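MarR family transcriptional regulator (Staphylococcus epidermidis, PDB 5HLI) probably binds DNA as a dimeric, redox-sensing transcription regulator of the MarR family. Local coordinates at residues 47-52 and 59-64. The protein carries 1 engineered substitution. Numbering follows the deposited sequence.
Sequences LLTLWE and NSIGRH
T49 faces helix 58-65 with both branches of its side chain, OG1 meeting H64 and CG2 meeting I61. A chi1 of -175° sets OG1 anti to the backbone N, which brings it obliquely to the imidazole of H64, 3.0 Å from ND1, and puts CG2 on the side of I61; the T49 and H64 side chains cross at about a right angle. CG2 of T49 lies 4.1 Å from CG2 of I61. One turn after I61, H64 has its CA 7.1 Å from the CA of T49, the nearest pair of CA atoms across the two segments. Beside this pair, L50 and I61 start out along the flanks of their helices and come together only at their ends, L50 CD2 lying 4.2 Å from I61 CD1. Both also pack on I99 of strand 97-101, which extends the apolar patch into the sheet. The short segments cross at 110° with their axes 10.3 Å apart, a spacing that side chains bridge; the helix pair belongs to the winged helix-turn-helix domain of MarR proteins. Q56, in the connection between the helices, links the polar atoms: its NE2 is hydrogen-bonded to T49 OG1, and its OE1 accepts from S60 OG and, weakly, from H64 ND1. The contact thus divides into a buried aliphatic side and a more exposed polar side, where one amide ties T49 to S60 and, weakly, to H64. Since OE1 can only accept, H64 probably carries a proton on ND1.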
loop_
_atom_site.group_PDB
_atom_site.type_symbol
_atom_site.label_atom_id
_atom_site.label_comp_id
_atom_site.label_asym_id
_atom_site.label_seq_id
_atom_site.Cartn_x
_atom_site.Cartn_y
_atom_site.Cartn_z
ATOM N N LEU A 47 -10.259 16.952 -2.583
ATOM C CA LEU A 47 -9.906 18.033 -1.668
ATOM C C LEU A 47 -8.471 18.495 -1.894
ATOM O O LEU A 47 -8.176 19.693 -1.806
ATOM C CB LEU A 47 -10.108 17.577 -0.224
ATOM C CG LEU A 47 -11.554 17.288 0.191
ATOM C CD1 LEU A 47 -11.598 16.630 1.562
ATOM C CD2 LEU A 47 -12.384 18.567 0.182
ATOM N N LEU A 48 -7.570 17.560 -2.204
ATOM C CA LEU A 48 -6.165 17.912 -2.383
ATOM C C LEU A 48 -5.965 18.836 -3.581
ATOM O O LEU A 48 -5.167 19.779 -3.514
ATOM C CB LEU A 48 -5.318 16.645 -2.524
ATOM C CG LEU A 48 -5.054 15.902 -1.213
ATOM C CD1 LEU A 48 -4.396 14.553 -1.467
ATOM C CD2 LEU A 48 -4.197 16.756 -0.283
ATOM N N THR A 49 -6.677 18.594 -4.685
ATOM C CA THR A 49 -6.527 19.492 -5.826
ATOM C C THR A 49 -7.228 20.823 -5.573
ATOM O O THR A 49 -6.744 21.876 -6.006
ATOM C CB THR A 49 -7.030 18.835 -7.119
ATOM O OG1 THR A 49 -6.747 19.696 -8.229
ATOM C CG2 THR A 49 -8.529 18.567 -7.081
ATOM N N LEU A 50 -8.352 20.806 -4.850
ATOM C CA LEU A 50 -9.021 22.058 -4.511
ATOM C C LEU A 50 -8.157 22.910 -3.590
ATOM O O LEU A 50 -8.153 24.140 -3.695
ATOM C CB LEU A 50 -10.378 21.777 -3.867
ATOM C CG LEU A 50 -11.481 21.284 -4.804
ATOM C CD1 LEU A 50 -12.702 20.864 -4.011
ATOM C CD2 LEU A 50 -11.848 22.366 -5.805
ATOM N N TRP A 51 -7.415 22.273 -2.683
ATOM C CA TRP A 51 -6.517 23.016 -1.808
ATOM C C TRP A 51 -5.321 23.586 -2.562
ATOM O O TRP A 51 -4.639 24.470 -2.036
ATOM C CB TRP A 51 -6.053 22.122 -0.656
ATOM C CG TRP A 51 -7.130 21.866 0.358
ATOM C CD1 TRP A 51 -8.152 22.708 0.696
ATOM C CD2 TRP A 51 -7.304 20.686 1.153
ATOM N NE1 TRP A 51 -8.944 22.130 1.657
ATOM C CE2 TRP A 51 -8.447 20.888 1.954
ATOM C CE3 TRP A 51 -6.604 19.482 1.268
ATOM C CZ2 TRP A 51 -8.906 19.929 2.855
ATOM C CZ3 TRP A 51 -7.063 18.530 2.165
ATOM C CH2 TRP A 51 -8.202 18.761 2.946
ATOM N N GLU A 52 -5.055 23.101 -3.776
ATOM C CA GLU A 52 -4.039 23.687 -4.642
ATOM C C GLU A 52 -4.612 24.768 -5.548
ATOM O O GLU A 52 -3.975 25.807 -5.751
ATOM C CB GLU A 52 -3.373 22.603 -5.496
ATOM C CG GLU A 52 -2.596 21.573 -4.694
ATOM C CD GLU A 52 -1.408 22.179 -3.970
ATOM O OE1 GLU A 52 -0.488 22.681 -4.653
ATOM O OE2 GLU A 52 -1.396 22.158 -2.720
ATOM N N ASN A 59 -14.752 19.555 -14.822
ATOM C CA ASN A 59 -13.835 19.037 -15.832
ATOM C C ASN A 59 -12.380 19.264 -15.437
ATOM O O ASN A 59 -11.522 18.410 -15.694
ATOM C CB ASN A 59 -14.133 19.676 -17.188
ATOM C CG ASN A 59 -15.411 19.145 -17.813
ATOM O OD1 ASN A 59 -15.843 18.028 -17.520
ATOM N ND2 ASN A 59 -16.020 19.944 -18.678
ATOM N N SER A 60 -12.082 20.406 -14.810
ATOM C CA SER A 60 -10.716 20.674 -14.368
ATOM C C SER A 60 -10.275 19.684 -13.295
ATOM O O SER A 60 -9.122 19.236 -13.287
ATOM C CB SER A 60 -10.600 22.106 -13.849
ATOM O OG SER A 60 -9.356 22.312 -13.204
ATOM N N ILE A 61 -11.178 19.337 -12.376
ATOM C CA ILE A 61 -10.860 18.324 -11.373
ATOM C C ILE A 61 -10.600 16.982 -12.045
ATOM O O ILE A 61 -9.689 16.241 -11.657
ATOM C CB ILE A 61 -11.988 18.229 -10.330
ATOM C CG1 ILE A 61 -12.183 19.584 -9.643
ATOM C CG2 ILE A 61 -11.688 17.136 -9.308
ATOM C CD1 ILE A 61 -13.329 19.616 -8.649
ATOM N N GLY A 62 -11.395 16.657 -13.066
ATOM C CA GLY A 62 -11.189 15.412 -13.787
ATOM C C GLY A 62 -9.835 15.340 -14.462
ATOM O O GLY A 62 -9.189 14.292 -14.464
ATOM N N ARG A 63 -9.385 16.452 -15.047
ATOM C CA ARG A 63 -8.056 16.474 -15.654
ATOM C C ARG A 63 -6.967 16.300 -14.602
ATOM O O ARG A 63 -6.003 15.557 -14.815
ATOM C CB ARG A 63 -7.855 17.774 -16.433
ATOM C CG ARG A 63 -8.702 17.872 -17.694
ATOM C CD ARG A 63 -8.328 19.080 -18.541
ATOM N NE ARG A 63 -8.756 20.340 -17.942
ATOM C CZ ARG A 63 -9.965 20.869 -18.105
ATOM N NH1 ARG A 63 -10.871 20.243 -18.844
ATOM N NH2 ARG A 63 -10.271 22.024 -17.528
ATOM N N HIS A 64 -7.112 16.966 -13.453
ATOM C CA HIS A 64 -6.111 16.861 -12.394
ATOM C C HIS A 64 -5.989 15.438 -11.867
ATOM O O HIS A 64 -4.880 14.963 -11.597
ATOM C CB HIS A 64 -6.457 17.802 -11.244
ATOM C CG HIS A 64 -6.187 19.239 -11.540
ATOM N ND1 HIS A 64 -7.019 20.253 -11.118
ATOM C CD2 HIS A 64 -5.174 19.835 -12.208
ATOM C CE1 HIS A 64 -6.532 21.412 -11.518
ATOM N NE2 HIS A 64 -5.412 21.186 -12.176
#